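Local coordinates for uncharacterized protein (Staphylococcus aureus subsp. aureus Mu50, PDB 4EBG) that is of unknown function but is a probably secreted staphylococcal protein of the DUF4467 family, with a helix packed on an antiparallel sheet in a cystatin-like fold, at residues Q24-N37 / I49-Y62. Sequence-based numbering, arbitrary orientation.
Sequences QNTIKTDIKQEDSN and IGIQLYKDREKMYY. With PO4 (phosphate ion), chain D.
Asn37 pairs with Gly50 where the loop leaving helix 3-23 of this cystatin-like fold enters the antiparallel sheet: Asn37 N donates to Gly50 O (2.9 Å) and Gly50 N to Asn37 O, a hydrogen-bonded pair. Asn37 ND2 donates to Tyr62 OH (3.0 Å); the hydroxyl lies in the amide plane, while ring and amide are turned 32° apart. Asn37 OD1 is taken by the backbone N of Val96, so both amide ends are held. Gly50 CA sits 3.4 Å above one face of the Tyr62 ring, towards its rim. On the strand face opposite Asn37, Ile31 and Ile51 cross at about a right angle, their CG2 methyls 3.6 Å apart, and Ile31 CD1 rests against Gln52 O. At the other end, a single bridge joins Ile27 to Tyr54: Lys28 N binds Leu53 O, and Lys55 N meets Thr26 O almost head-on. Thr26 OG1 and Gln24 NE2 approach the Tyr54 ring obliquely, at CD1 and CE1; Gln24 OE1 accepts from Gln24 NE2 of the second subunit. With CG anti to the backbone N (chi1 -176°), Lys28 runs its methylenes past Gln52 O and OE1. The chain bends only at its last torsion, bringing NZ into a salt bridge with Asp30 OD1, to water 1, shared with Gln52 OE1, and to O3 (2.8 Å) of a phosphate probably from the crystallisation liquor, an oxygen Lys32 NZ grips at 2.6 Å.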
loop_
_atom_site.group_PDB
_atom_site.type_symbol
_atom_site.label_atom_id
_atom_site.label_comp_id
_atom_site.label_asym_id
_atom_site.label_seq_id
_atom_site.Cartn_x
_atom_site.Cartn_y
_atom_site.Cartn_z
ATOM N N GLN B 24 1.096 4.094 -4.516
ATOM C CA GLN B 24 1.470 3.416 -5.764
ATOM C C GLN B 24 0.175 3.191 -6.513
ATOM O O GLN B 24 -0.546 2.230 -6.341
ATOM C CB GLN B 24 2.275 2.114 -5.561
ATOM C CG GLN B 24 2.558 1.308 -6.850
ATOM C CD GLN B 24 3.461 0.093 -6.596
ATOM O OE1 GLN B 24 3.683 -0.293 -5.444
ATOM N NE2 GLN B 24 3.975 -0.501 -7.660
ATOM N N ASN B 25 -0.115 4.124 -7.426
ATOM C CA ASN B 25 -1.458 4.236 -7.996
ATOM C C ASN B 25 -1.820 3.220 -9.075
ATOM O O ASN B 25 -2.925 3.253 -9.599
ATOM C CB ASN B 25 -1.763 5.679 -8.428
ATOM C CG ASN B 25 -0.948 6.130 -9.610
ATOM O OD1 ASN B 25 -0.256 5.345 -10.247
ATOM N ND2 ASN B 25 -1.044 7.436 -9.926
ATOM N N THR B 26 -0.922 2.295 -9.382
ATOM C CA THR B 26 -1.279 1.190 -10.275
ATOM C C THR B 26 -1.956 0.024 -9.559
ATOM O O THR B 26 -2.429 -0.917 -10.214
ATOM C CB THR B 26 -0.071 0.659 -11.019
ATOM O OG1 THR B 26 0.856 0.140 -10.078
ATOM C CG2 THR B 26 0.593 1.727 -11.873
ATOM N N ILE B 27 -2.023 0.075 -8.253
ATOM C CA ILE B 27 -2.702 -0.957 -7.466
ATOM C C ILE B 27 -4.215 -0.898 -7.647
ATOM O O ILE B 27 -4.824 0.146 -7.554
ATOM C CB ILE B 27 -2.283 -0.887 -5.955
ATOM C CG1 ILE B 27 -0.813 -1.289 -5.826
ATOM C CG2 ILE B 27 -3.146 -1.771 -5.063
ATOM C CD1 ILE B 27 -0.221 -1.132 -4.443
ATOM N N LYS B 28 -4.778 -2.068 -7.939
ATOM C CA LYS B 28 -6.206 -2.234 -8.141
ATOM C C LYS B 28 -6.954 -2.248 -6.832
ATOM O O LYS B 28 -6.598 -2.979 -5.913
ATOM C CB LYS B 28 -6.474 -3.508 -8.973
ATOM C CG LYS B 28 -7.889 -3.798 -9.369
ATOM C CD LYS B 28 -7.981 -4.956 -10.361
ATOM C CE LYS B 28 -9.446 -5.368 -10.619
ATOM N NZ LYS B 28 -10.117 -4.250 -11.369
ATOM N N THR B 29 -8.067 -1.493 -6.766
ATOM C CA THR B 29 -8.828 -1.296 -5.518
ATOM C C THR B 29 -10.256 -1.842 -5.456
ATOM O O THR B 29 -10.975 -1.609 -4.490
ATOM C CB THR B 29 -8.814 0.182 -5.136
ATOM O OG1 THR B 29 -9.519 0.897 -6.141
ATOM C CG2 THR B 29 -7.370 0.719 -5.045
ATOM N N ASP B 30 -10.619 -2.613 -6.471
ATOM C CA ASP B 30 -11.939 -3.228 -6.626
ATOM C C ASP B 30 -11.772 -4.705 -6.917
ATOM O O ASP B 30 -12.236 -5.239 -7.941
ATOM C CB ASP B 30 -12.810 -2.507 -7.680
ATOM C CG ASP B 30 -12.218 -2.480 -9.056
ATOM O OD1 ASP B 30 -10.979 -2.606 -9.268
ATOM O OD2 ASP B 30 -13.047 -2.282 -9.995
ATOM N N ILE B 31 -11.108 -5.384 -5.988
ATOM C CA ILE B 31 -10.811 -6.792 -6.113
ATOM C C ILE B 31 -12.105 -7.562 -5.822
ATOM O O ILE B 31 -12.741 -7.324 -4.788
ATOM C CB ILE B 31 -9.697 -7.245 -5.147
ATOM C CG1 ILE B 31 -8.399 -6.422 -5.334
ATOM C CG2 ILE B 31 -9.450 -8.740 -5.260
ATOM C CD1 ILE B 31 -7.777 -6.523 -6.711
ATOM N N LYS B 32 -12.421 -8.497 -6.711
ATOM C CA LYS B 32 -13.649 -9.294 -6.579
ATOM C C LYS B 32 -13.321 -10.786 -6.556
ATOM O O LYS B 32 -12.570 -11.263 -7.363
ATOM C CB LYS B 32 -14.573 -8.991 -7.747
ATOM C CG LYS B 32 -15.044 -7.533 -7.819
ATOM C CD LYS B 32 -15.711 -7.171 -9.119
ATOM C CE LYS B 32 -14.757 -6.874 -10.283
ATOM N NZ LYS B 32 -14.030 -5.544 -10.179
ATOM N N GLN B 33 -13.982 -11.492 -5.647
ATOM C CA GLN B 33 -13.792 -12.933 -5.512
ATOM C C GLN B 33 -14.035 -13.671 -6.839
ATOM O O GLN B 33 -13.335 -14.616 -7.166
ATOM C CB GLN B 33 -14.680 -13.466 -4.396
ATOM C CG GLN B 33 -14.571 -14.963 -4.178
ATOM C CD GLN B 33 -15.436 -15.421 -3.007
ATOM O OE1 GLN B 33 -15.842 -14.619 -2.204
ATOM N NE2 GLN B 33 -15.670 -16.738 -2.899
ATOM N N GLU B 34 -15.060 -13.274 -7.588
ATOM C CA GLU B 34 -15.439 -13.984 -8.807
ATOM C C GLU B 34 -14.448 -13.775 -9.964
ATOM O O GLU B 34 -14.514 -14.463 -10.936
ATOM C CB GLU B 34 -16.836 -13.601 -9.276
ATOM C CG GLU B 34 -16.953 -12.166 -9.806
ATOM C CD GLU B 34 -17.414 -11.144 -8.767
ATOM O OE1 GLU B 34 -17.213 -11.400 -7.526
ATOM O OE2 GLU B 34 -17.983 -10.079 -9.203
ATOM N N ASP B 35 -13.500 -12.871 -9.804
ATOM C CA ASP B 35 -12.416 -12.651 -10.753
ATOM C C ASP B 35 -11.065 -13.091 -10.178
ATOM O O ASP B 35 -9.997 -12.755 -10.728
ATOM C CB ASP B 35 -12.345 -11.185 -11.141
ATOM C CG ASP B 35 -13.556 -10.707 -11.908
ATOM O OD1 ASP B 35 -14.235 -11.537 -12.556
ATOM O OD2 ASP B 35 -13.811 -9.497 -11.863
ATOM N N SER B 36 -11.098 -13.820 -9.061
ATOM C CA SER B 36 -9.898 -14.165 -8.313
ATOM C C SER B 36 -9.885 -15.684 -8.092
ATOM O O SER B 36 -10.857 -16.388 -8.460
ATOM C CB SER B 36 -9.893 -13.414 -7.003
ATOM O OG SER B 36 -9.929 -11.995 -7.208
ATOM N N ASN B 37 -8.819 -16.171 -7.482
ATOM C CA ASN B 37 -8.710 -17.532 -7.023
ATOM C C ASN B 37 -8.698 -17.551 -5.517
ATOM O O ASN B 37 -8.003 -16.768 -4.879
ATOM C CB ASN B 37 -7.463 -18.170 -7.594
ATOM C CG ASN B 37 -7.535 -18.314 -9.082
ATOM O OD1 ASN B 37 -8.639 -18.443 -9.649
ATOM N ND2 ASN B 37 -6.369 -18.346 -9.727
ATOM N N ILE B 49 -5.528 -16.309 -1.381
ATOM C CA ILE B 49 -6.160 -15.701 -2.506
ATOM C C ILE B 49 -5.139 -15.329 -3.552
ATOM O O ILE B 49 -4.024 -14.970 -3.229
ATOM C CB ILE B 49 -7.066 -14.496 -2.138
ATOM C CG1 ILE B 49 -6.246 -13.349 -1.574
ATOM C CG2 ILE B 49 -8.183 -14.980 -1.193
ATOM C CD1 ILE B 49 -7.109 -12.082 -1.294
ATOM N N GLY B 50 -5.555 -15.385 -4.803
ATOM C CA GLY B 50 -4.789 -14.940 -5.938
ATOM C C GLY B 50 -5.617 -13.879 -6.650
ATOM O O GLY B 50 -6.729 -14.138 -7.073
ATOM N N ILE B 51 -5.028 -12.691 -6.842
ATOM C CA ILE B 51 -5.785 -11.559 -7.287
ATOM C C ILE B 51 -5.018 -10.773 -8.340
ATOM O O ILE B 51 -3.791 -10.836 -8.426
ATOM C CB ILE B 51 -6.124 -10.614 -6.089
ATOM C CG1 ILE B 51 -4.893 -9.925 -5.519
ATOM C CG2 ILE B 51 -6.924 -11.322 -5.027
ATOM C CD1 ILE B 51 -5.130 -8.791 -4.601
ATOM N N GLN B 52 -5.761 -9.982 -9.090
ATOM C CA GLN B 52 -5.162 -9.021 -10.022
ATOM C C GLN B 52 -4.739 -7.767 -9.251
ATOM O O GLN B 52 -5.493 -6.841 -9.061
ATOM C CB GLN B 52 -6.124 -8.632 -11.144
ATOM C CG GLN B 52 -5.440 -7.769 -12.218
ATOM C CD GLN B 52 -6.432 -7.082 -13.156
ATOM O OE1 GLN B 52 -7.647 -7.323 -13.152
ATOM N NE2 GLN B 52 -5.925 -6.177 -13.911
ATOM N N LEU B 53 -3.520 -7.769 -8.716
ATOM C CA LEU B 53 -3.069 -6.722 -7.807
ATOM C C LEU B 53 -2.925 -5.394 -8.518
ATOM O O LEU B 53 -3.112 -4.365 -7.905
ATOM C CB LEU B 53 -1.737 -7.147 -7.195
ATOM C CG LEU B 53 -1.038 -6.198 -6.244
ATOM C CD1 LEU B 53 -1.951 -5.858 -5.005
ATOM C CD2 LEU B 53 0.299 -6.825 -5.789
ATOM N N TYR B 54 -2.527 -5.436 -9.777
ATOM C CA TYR B 54 -2.270 -4.231 -10.551
ATOM C C TYR B 54 -3.285 -4.035 -11.645
ATOM O O TYR B 54 -3.619 -4.960 -12.374
ATOM C CB TYR B 54 -0.872 -4.284 -11.103
ATOM C CG TYR B 54 0.202 -4.413 -10.068
ATOM C CD1 TYR B 54 0.590 -3.313 -9.311
ATOM C CD2 TYR B 54 0.834 -5.632 -9.839
ATOM C CE1 TYR B 54 1.603 -3.432 -8.375
ATOM C CE2 TYR B 54 1.835 -5.764 -8.907
ATOM C CZ TYR B 54 2.200 -4.661 -8.166
ATOM O OH TYR B 54 3.195 -4.811 -7.229
ATOM N N LYS B 55 -3.746 -2.790 -11.794
ATOM C CA LYS B 55 -4.775 -2.500 -12.776
ATOM C C LYS B 55 -4.256 -2.744 -14.206
ATOM O O LYS B 55 -5.055 -3.125 -15.093
ATOM C CB LYS B 55 -5.296 -1.066 -12.613
ATOM C CG LYS B 55 -6.023 -0.778 -11.325
ATOM C CD LYS B 55 -6.378 0.708 -11.263
ATOM C CE LYS B 55 -5.136 1.583 -11.355
ATOM N NZ LYS B 55 -5.527 3.029 -11.369
ATOM N N ASP B 56 -2.951 -2.560 -14.393
ATOM C CA ASP B 56 -2.294 -2.642 -15.701
ATOM C C ASP B 56 -1.398 -3.890 -15.848
ATOM O O ASP B 56 -0.434 -3.885 -16.594
ATOM C CB ASP B 56 -1.506 -1.348 -15.978
ATOM C CG ASP B 56 -0.518 -0.976 -14.856
ATOM O OD1 ASP B 56 -0.494 -1.633 -13.786
ATOM O OD2 ASP B 56 0.255 -0.002 -15.041
ATOM N N ARG B 57 -1.728 -4.956 -15.122
ATOM C CA ARG B 57 -1.103 -6.259 -15.322
ATOM C C ARG B 57 -2.158 -7.360 -15.159
ATOM O O ARG B 57 -2.986 -7.320 -14.252
ATOM C CB ARG B 57 -0.001 -6.485 -14.281
ATOM C CG ARG B 57 1.104 -5.444 -14.215
ATOM C CD ARG B 57 2.371 -6.034 -14.801
ATOM N NE ARG B 57 2.888 -7.085 -13.934
ATOM C CZ ARG B 57 3.514 -8.178 -14.355
ATOM N NH1 ARG B 57 3.704 -8.400 -15.644
ATOM N NH2 ARG B 57 3.945 -9.059 -13.478
ATOM N N GLU B 58 -2.091 -8.387 -15.978
ATOM C CA GLU B 58 -3.015 -9.476 -15.892
ATOM C C GLU B 58 -2.625 -10.478 -14.794
ATOM O O GLU B 58 -3.438 -11.263 -14.315
ATOM C CB GLU B 58 -2.941 -10.147 -17.248
ATOM C CG GLU B 58 -3.923 -11.126 -17.524
ATOM C CD GLU B 58 -3.984 -11.419 -19.039
ATOM O OE1 GLU B 58 -2.954 -11.243 -19.813
ATOM O OE2 GLU B 58 -5.100 -11.780 -19.432
ATOM N N LYS B 59 -1.348 -10.468 -14.458
ATOM C CA LYS B 59 -0.782 -11.445 -13.533
ATOM C C LYS B 59 -1.517 -11.551 -12.218
ATOM O O LYS B 59 -1.943 -10.559 -11.643
ATOM C CB LYS B 59 0.684 -11.094 -13.262
ATOM C CG LYS B 59 1.362 -12.044 -12.313
ATOM C CD LYS B 59 2.846 -11.880 -12.291
ATOM C CE LYS B 59 3.493 -12.813 -11.269
ATOM N NZ LYS B 59 4.934 -12.526 -11.085
HETATM N N MSE B 60 -1.629 -12.790 -11.751
HETATM C CA MSE B 60 -2.201 -13.077 -10.425
HETATM C C MSE B 60 -1.084 -13.003 -9.388
HETATM O O MSE B 60 -0.029 -13.601 -9.564
HETATM C CB MSE B 60 -2.821 -14.488 -10.324
HETATM C CG MSE B 60 -4.139 -14.779 -11.061
HETATM SE SE MSE B 60 -5.665 -13.736 -10.463
HETATM C CE MSE B 60 -5.480 -12.228 -11.698
ATOM N N TYR B 61 -1.386 -12.348 -8.276
ATOM C CA TYR B 61 -0.507 -12.256 -7.127
ATOM C C TYR B 61 -1.211 -12.907 -5.952
ATOM O O TYR B 61 -2.389 -12.635 -5.705
ATOM C CB TYR B 61 -0.165 -10.802 -6.823
ATOM C CG TYR B 61 0.668 -10.189 -7.899
ATOM C CD1 TYR B 61 0.120 -9.732 -9.094
ATOM C CD2 TYR B 61 2.013 -10.060 -7.723
ATOM C CE1 TYR B 61 0.881 -9.174 -10.094
ATOM C CE2 TYR B 61 2.808 -9.471 -8.733
ATOM C CZ TYR B 61 2.205 -9.046 -9.906
ATOM O OH TYR B 61 2.956 -8.464 -10.899
ATOM N N TYR B 62 -0.491 -13.756 -5.200
ATOM C CA TYR B 62 -1.081 -14.557 -4.141
ATOM C C TYR B 62 -0.706 -14.013 -2.766
ATOM O O TYR B 62 0.429 -13.536 -2.546
ATOM C CB TYR B 62 -0.660 -16.018 -4.311
ATOM C CG TYR B 62 -1.414 -16.683 -5.465
ATOM C CD1 TYR B 62 -0.991 -16.560 -6.764
ATOM C CD2 TYR B 62 -2.551 -17.442 -5.216
ATOM C CE1 TYR B 62 -1.698 -17.164 -7.811
ATOM C CE2 TYR B 62 -3.237 -18.050 -6.216
ATOM C CZ TYR B 62 -2.810 -17.898 -7.532
ATOM O OH TYR B 62 -3.564 -18.483 -8.551
HETATM P P PO4 D . -12.826 -5.231 -13.773
HETATM O O1 PO4 D . -11.773 -5.982 -14.592
HETATM O O2 PO4 D . -14.103 -5.830 -14.210
HETATM O O3 PO4 D . -12.486 -5.458 -12.308
HETATM O O4 PO4 D . -12.691 -3.742 -14.193
HETATM O O HOH W 1 -9.199 -4.689 -13.905
HETATM O O HOH W 2 -8.602 -10.457 -9.080
#